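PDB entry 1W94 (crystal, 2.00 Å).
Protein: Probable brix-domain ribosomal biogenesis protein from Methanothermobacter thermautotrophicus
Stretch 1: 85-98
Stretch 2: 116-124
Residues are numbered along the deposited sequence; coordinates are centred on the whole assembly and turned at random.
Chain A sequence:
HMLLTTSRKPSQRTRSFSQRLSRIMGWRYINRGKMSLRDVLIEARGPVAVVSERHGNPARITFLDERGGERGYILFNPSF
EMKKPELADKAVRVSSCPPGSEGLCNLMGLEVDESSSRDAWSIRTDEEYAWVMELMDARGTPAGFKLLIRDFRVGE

Stretch 1, residues 85-98: PELADKAVRVSSCP
Stretch 2, residues 116-124: SSRDAWSIR

The strongest polar interactions belong to a short parallel pairing centred on Val 94 and Trp 121. Trp 121 N donates to Arg 93 O at 3.0 Å (N-H...O angle 167°), and Ser 95 N donates to Trp 121 O at 3.0 Å (157°). Trp 121 thus bonds through both its backbone N and O to the residues flanking Val 94, its partner in register (CA-CA 4.4 Å). Val 94 (phi/psi -139/146) and Trp 121 (-94/146) are both extended.

Before the strand, Asp 119 turns into a left-handed conformation (57/42). Its side chain (chi1 m, chi2 -60°) points toward stretch 1, where OD1 accepts from Ala 88 N at 2.8 Å and 169°, a nearly linear bond. Its carbonyl faces Ala 91 instead: Ala 91 CA lies 3.4 Å from Asp 119 O in a CA-H...O contact.

Arg 93 (chi m, t, p, -114°) carries its guanidinium to the loop ahead of the strand. NH1 donates to Arg 118 O at 2.5 Å (147°); the bond from NH2 to the same Arg 118 O is weak (3.1 Å, 123°), as is NH2 to Ser 116 O, short at 2.5 Å but bent to 115°. These carbonyls lie near the guanidinium plane, while Ala 120 CB sits over one face, 4.2 Å from NH2.

Water 1 joins the two stretches past the pairing, accepting from Ile 123 N (2.8 Å) and Ser 95 OG (3.3 Å) and donating to Ser 96 O (2.7 Å).

Packing follows the Val 94 and Trp 121 face. Val 94 (chi1 p) brings CG2 to 3.7 Å from Ile 123 CD1 and 4.1 Å from Trp 121 CB. The indole (m, 90°) presents its edge to Ala 91, with a weak NE1 to Ala 91 O bond of 3.1 Å (128°). Ile 123 (m, t) also meets Pro 98, CG2 to CD 4.2 Å.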

ATOM      1  N   PRO A  85      -1.243  14.066  -3.665  1.00 31.72           N
ATOM      2  CA  PRO A  85      -0.110  14.303  -2.744  1.00 31.60           C
ATOM      3  C   PRO A  85       1.085  14.953  -3.465  1.00 31.51           C
ATOM      4  O   PRO A  85       1.387  14.591  -4.600  1.00 31.41           O
ATOM      5  CB  PRO A  85       0.272  12.896  -2.280  1.00 31.03           C
ATOM      6  CG  PRO A  85      -0.910  12.040  -2.583  1.00 32.14           C
ATOM      7  CD  PRO A  85      -1.599  12.641  -3.766  1.00 31.76           C
ATOM      8  N   GLU A  86       1.771  15.871  -2.798  1.00 30.89           N
ATOM      9  CA  GLU A  86       2.980  16.468  -3.363  1.00 31.37           C
ATOM     10  C   GLU A  86       4.222  15.695  -2.948  1.00 30.68           C
ATOM     11  O   GLU A  86       4.683  15.813  -1.816  1.00 31.05           O
ATOM     12  CB  GLU A  86       3.106  17.916  -2.913  1.00 31.90           C
ATOM     13  CG  GLU A  86       4.264  18.625  -3.567  1.00 32.92           C
ATOM     14  N   LEU A  87       4.754  14.896  -3.865  1.00 29.94           N
ATOM     15  CA  LEU A  87       5.920  14.050  -3.597  1.00 28.96           C
ATOM     16  C   LEU A  87       7.084  14.338  -4.544  1.00 28.39           C
ATOM     17  O   LEU A  87       6.869  14.606  -5.709  1.00 27.69           O
ATOM     18  CB  LEU A  87       5.553  12.564  -3.699  1.00 28.70           C
ATOM     19  CG  LEU A  87       4.621  11.955  -2.656  1.00 29.07           C
ATOM     20  CD1 LEU A  87       4.195  10.555  -3.073  1.00 29.38           C
ATOM     21  CD2 LEU A  87       5.307  11.891  -1.295  1.00 30.68           C
ATOM     22  N   ALA A  88       8.307  14.247  -4.024  1.00 27.92           N
ATOM     23  CA  ALA A  88       9.529  14.449  -4.798  1.00 27.84           C
ATOM     24  C   ALA A  88      10.238  13.126  -5.103  1.00 27.99           C
ATOM     25  O   ALA A  88      11.262  13.102  -5.791  1.00 27.56           O
ATOM     26  CB  ALA A  88      10.488  15.412  -4.058  1.00 27.75           C
ATOM     27  N   ASP A  89       9.680  12.033  -4.592  1.00 27.83           N
ATOM     28  CA  ASP A  89      10.271  10.709  -4.720  1.00 28.08           C
ATOM     29  C   ASP A  89       9.235   9.625  -4.431  1.00 28.04           C
ATOM     30  O   ASP A  89       8.154   9.905  -3.879  1.00 28.96           O
ATOM     31  CB  ASP A  89      11.456  10.555  -3.739  1.00 27.75           C
ATOM     32  N   LYS A  90       9.565   8.393  -4.831  1.00 27.75           N
ATOM     33  CA  LYS A  90       8.888   7.177  -4.357  1.00 29.19           C
ATOM     34  C   LYS A  90       8.855   7.169  -2.834  1.00 28.05           C
ATOM     35  O   LYS A  90       9.871   7.403  -2.184  1.00 27.35           O
ATOM     36  CB  LYS A  90       9.617   5.916  -4.862  1.00 27.77           C
ATOM     37  CG  LYS A  90       9.545   5.691  -6.360  1.00 31.48           C
ATOM     38  CD  LYS A  90      10.411   4.483  -6.775  1.00 31.65           C
ATOM     39  N   ALA A  91       7.696   6.888  -2.257  1.00 28.80           N
ATOM     40  CA  ALA A  91       7.574   6.934  -0.803  1.00 29.03           C
ATOM     41  C   ALA A  91       7.977   5.570  -0.211  1.00 29.58           C
ATOM     42  O   ALA A  91       7.145   4.836   0.326  1.00 29.53           O
ATOM     43  CB  ALA A  91       6.159   7.314  -0.410  1.00 28.65           C
ATOM     44  N   VAL A  92       9.256   5.224  -0.316  1.00 28.62           N
ATOM     45  CA  VAL A  92       9.676   3.906   0.133  1.00 29.79           C
ATOM     46  C   VAL A  92      10.360   3.980   1.505  1.00 29.96           C
ATOM     47  O   VAL A  92      10.991   3.021   1.945  1.00 31.52           O
ATOM     48  CB  VAL A  92      10.581   3.196  -0.921  1.00 29.48           C
ATOM     49  CG1 VAL A  92       9.812   2.966  -2.194  1.00 32.27           C
ATOM     50  CG2 VAL A  92      11.823   4.028  -1.225  1.00 30.06           C
ATOM     51  N   ARG A  93      10.247   5.129   2.160  1.00 29.65           N
ATOM     52  CA  ARG A  93      10.881   5.322   3.447  1.00 29.06           C
ATOM     53  C   ARG A  93       9.814   5.358   4.517  1.00 28.33           C
ATOM     54  O   ARG A  93       8.653   5.625   4.235  1.00 26.48           O
ATOM     55  CB  ARG A  93      11.690   6.605   3.440  1.00 29.16           C
ATOM     56  CG  ARG A  93      12.955   6.452   2.577  1.00 33.09           C
ATOM     57  CD  ARG A  93      13.593   7.768   2.168  1.00 38.09           C
ATOM     58  NE  ARG A  93      13.575   8.786   3.214  1.00 43.93           N
ATOM     59  CZ  ARG A  93      12.889   9.923   3.135  1.00 46.98           C
ATOM     60  NH1 ARG A  93      12.168  10.187   2.047  1.00 49.24           N
ATOM     61  NH2 ARG A  93      12.931  10.798   4.133  1.00 49.13           N
ATOM     62  N   VAL A  94      10.222   5.047   5.731  1.00 27.44           N
ATOM     63  CA  VAL A  94       9.367   5.168   6.900  1.00 28.47           C
ATOM     64  C   VAL A  94      10.247   5.746   8.027  1.00 28.47           C
ATOM     65  O   VAL A  94      11.450   5.481   8.084  1.00 27.83           O
ATOM     66  CB  VAL A  94       8.711   3.796   7.246  1.00 28.91           C
ATOM     67  CG1 VAL A  94       9.780   2.745   7.548  1.00 30.16           C
ATOM     68  CG2 VAL A  94       7.661   3.938   8.358  1.00 29.03           C
ATOM     69  N   SER A  95       9.658   6.556   8.896  1.00 28.05           N
ATOM     70  CA  SER A  95      10.438   7.187   9.938  1.00 29.50           C
ATOM     71  C   SER A  95      10.814   6.210  11.064  1.00 29.61           C
ATOM     72  O   SER A  95      11.877   6.351  11.663  1.00 29.58           O
ATOM     73  CB  SER A  95       9.766   8.474  10.456  1.00 29.48           C
ATOM     74  OG  SER A  95       8.386   8.296  10.732  1.00 31.39           O
ATOM     75  N   SER A  96       9.977   5.196  11.285  1.00 29.54           N
ATOM     76  CA  SER A  96      10.155   4.209  12.350  1.00 30.87           C
ATOM     77  C   SER A  96       9.044   3.179  12.225  1.00 31.62           C
ATOM     78  O   SER A  96       7.914   3.544  11.884  1.00 31.82           O
ATOM     79  CB  SER A  96      10.060   4.875  13.740  1.00 30.39           C
ATOM     80  OG  SER A  96      10.158   3.923  14.796  1.00 31.52           O
ATOM     81  N   CYS A  97       9.355   1.909  12.502  1.00 32.16           N
ATOM     82  CA  CYS A  97       8.325   0.882  12.695  1.00 32.81           C
ATOM     83  C   CYS A  97       8.354   0.423  14.148  1.00 32.85           C
ATOM     84  O   CYS A  97       9.099  -0.490  14.495  1.00 33.57           O
ATOM     85  CB  CYS A  97       8.458  -0.314  11.720  1.00 33.09           C
ATOM     86  SG  CYS A  97       9.047   0.133  10.048  1.00 38.62           S
ATOM     87  N   PRO A  98       7.532   1.053  15.010  1.00 32.91           N
ATOM     88  CA  PRO A  98       7.513   0.679  16.431  1.00 32.82           C
ATOM     89  C   PRO A  98       7.198  -0.821  16.637  1.00 32.21           C
ATOM     90  O   PRO A  98       6.636  -1.468  15.735  1.00 32.40           O
ATOM     91  CB  PRO A  98       6.433   1.596  17.019  1.00 32.92           C
ATOM     92  CG  PRO A  98       5.612   2.038  15.832  1.00 33.89           C
ATOM     93  CD  PRO A  98       6.560   2.120  14.702  1.00 32.64           C
ATOM     94  N   SER A 116      15.271  12.179   7.292  1.00 39.64           N
ATOM     95  CA  SER A 116      14.148  13.091   7.050  1.00 39.43           C
ATOM     96  C   SER A 116      12.803  12.389   6.942  1.00 38.98           C
ATOM     97  O   SER A 116      12.723  11.200   6.625  1.00 38.39           O
ATOM     98  CB  SER A 116      14.395  14.004   5.828  1.00 39.48           C
ATOM     99  OG  SER A 116      14.103  13.352   4.599  1.00 40.11           O
ATOM    100  N   SER A 117      11.752  13.160   7.200  1.00 38.75           N
ATOM    101  CA  SER A 117      10.391  12.665   7.135  1.00 38.63           C
ATOM    102  C   SER A 117       9.670  13.096   5.861  1.00 37.63           C
ATOM    103  O   SER A 117       8.456  12.918   5.757  1.00 38.55           O
ATOM    104  CB  SER A 117       9.599  13.094   8.382  1.00 39.47           C
ATOM    105  OG  SER A 117       9.630  14.508   8.566  1.00 41.71           O
ATOM    106  N   ARG A 118      10.396  13.624   4.875  1.00 35.83           N
ATOM    107  CA  ARG A 118       9.747  14.001   3.619  1.00 33.90           C
ATOM    108  C   ARG A 118       9.608  12.823   2.662  1.00 32.46           C
ATOM    109  O   ARG A 118      10.488  11.966   2.592  1.00 31.91           O
ATOM    110  CB  ARG A 118      10.392  15.226   2.937  1.00 34.03           C
ATOM    111  CG  ARG A 118      11.770  15.625   3.419  1.00 34.19           C
ATOM    112  CD  ARG A 118      12.031  17.156   3.331  1.00 34.66           C
ATOM    113  N   ASP A 119       8.492  12.774   1.944  1.00 30.80           N
ATOM    114  CA  ASP A 119       8.234  11.675   0.993  1.00 30.53           C
ATOM    115  C   ASP A 119       8.301  10.332   1.712  1.00 29.41           C
ATOM    116  O   ASP A 119       8.903   9.370   1.216  1.00 29.71           O
ATOM    117  CB  ASP A 119       9.251  11.717  -0.165  1.00 30.71           C
ATOM    118  CG  ASP A 119       9.303  13.081  -0.846  1.00 32.87           C
ATOM    119  OD1 ASP A 119       8.243  13.507  -1.372  1.00 34.21           O
ATOM    120  OD2 ASP A 119      10.390  13.726  -0.843  1.00 33.13           O
ATOM    121  N   ALA A 120       7.715  10.289   2.906  1.00 28.45           N
ATOM    122  CA  ALA A 120       7.920   9.172   3.845  1.00 27.68           C
ATOM    123  C   ALA A 120       6.654   8.786   4.608  1.00 27.60           C
ATOM    124  O   ALA A 120       5.720   9.579   4.706  1.00 28.51           O
ATOM    125  CB  ALA A 120       9.037   9.526   4.830  1.00 26.91           C
ATOM    126  N   TRP A 121       6.617   7.563   5.131  1.00 27.10           N
ATOM    127  CA  TRP A 121       5.504   7.132   5.948  1.00 27.13           C
ATOM    128  C   TRP A 121       5.763   7.332   7.437  1.00 27.88           C
ATOM    129  O   TRP A 121       6.899   7.226   7.944  1.00 27.54           O
ATOM    130  CB  TRP A 121       5.135   5.667   5.678  1.00 26.66           C
ATOM    131  CG  TRP A 121       4.673   5.403   4.284  1.00 27.45           C
ATOM    132  CD1 TRP A 121       5.447   5.051   3.231  1.00 26.38           C
ATOM    133  CD2 TRP A 121       3.324   5.481   3.787  1.00 26.70           C
ATOM    134  NE1 TRP A 121       4.667   4.885   2.105  1.00 27.68           N
ATOM    135  CE2 TRP A 121       3.365   5.150   2.423  1.00 27.04           C
ATOM    136  CE3 TRP A 121       2.083   5.832   4.363  1.00 26.81           C
ATOM    137  CZ2 TRP A 121       2.217   5.131   1.616  1.00 27.58           C
ATOM    138  CZ3 TRP A 121       0.920   5.779   3.551  1.00 26.38           C
ATOM    139  CH2 TRP A 121       1.006   5.462   2.214  1.00 26.68           C
ATOM    140  N   SER A 122       4.681   7.643   8.134  1.00 27.52           N
ATOM    141  CA  SER A 122       4.680   7.702   9.572  1.00 28.87           C
ATOM    142  C   SER A 122       3.725   6.592  10.021  1.00 28.76           C
ATOM    143  O   SER A 122       2.607   6.519   9.514  1.00 29.14           O
ATOM    144  CB  SER A 122       4.131   9.056   9.977  1.00 28.73           C
ATOM    145  OG  SER A 122       4.331   9.301  11.334  1.00 32.20           O
ATOM    146  N   ILE A 123       4.167   5.732  10.933  1.00 28.34           N
ATOM    147  CA  ILE A 123       3.328   4.697  11.536  1.00 28.34           C
ATOM    148  C   ILE A 123       3.056   5.015  12.979  1.00 29.01           C
ATOM    149  O   ILE A 123       3.987   5.293  13.752  1.00 28.75           O
ATOM    150  CB  ILE A 123       3.992   3.327  11.482  1.00 29.08           C
ATOM    151  CG1 ILE A 123       4.147   2.895  10.022  1.00 28.73           C
ATOM    152  CG2 ILE A 123       3.155   2.276  12.286  1.00 29.60           C
ATOM    153  CD1 ILE A 123       5.080   1.705   9.814  1.00 30.17           C
ATOM    154  N   ARG A 124       1.784   5.014  13.366  1.00 29.15           N
ATOM    155  CA  ARG A 124       1.474   5.253  14.764  1.00 29.76           C
ATOM    156  C   ARG A 124       0.279   4.455  15.265  1.00 28.93           C
ATOM    157  O   ARG A 124      -0.479   3.922  14.471  1.00 27.19           O
ATOM    158  CB  ARG A 124       1.301   6.752  15.034  1.00 30.54           C
ATOM    159  CG  ARG A 124      -0.127   7.261  14.919  1.00 34.30           C
ATOM    160  CD  ARG A 124      -0.334   8.109  13.702  1.00 41.53           C
ATOM    161  NE  ARG A 124      -1.586   8.877  13.758  1.00 45.97           N
ATOM    162  CZ  ARG A 124      -1.987   9.719  12.809  1.00 46.40           C
ATOM    163  NH1 ARG A 124      -1.234   9.918  11.726  1.00 46.48           N
ATOM    164  NH2 ARG A 124      -3.140  10.362  12.943  1.00 46.36           N
TER
HETATM  165  O   HOH W   1       6.621   5.950  12.176  1.00 28.09           O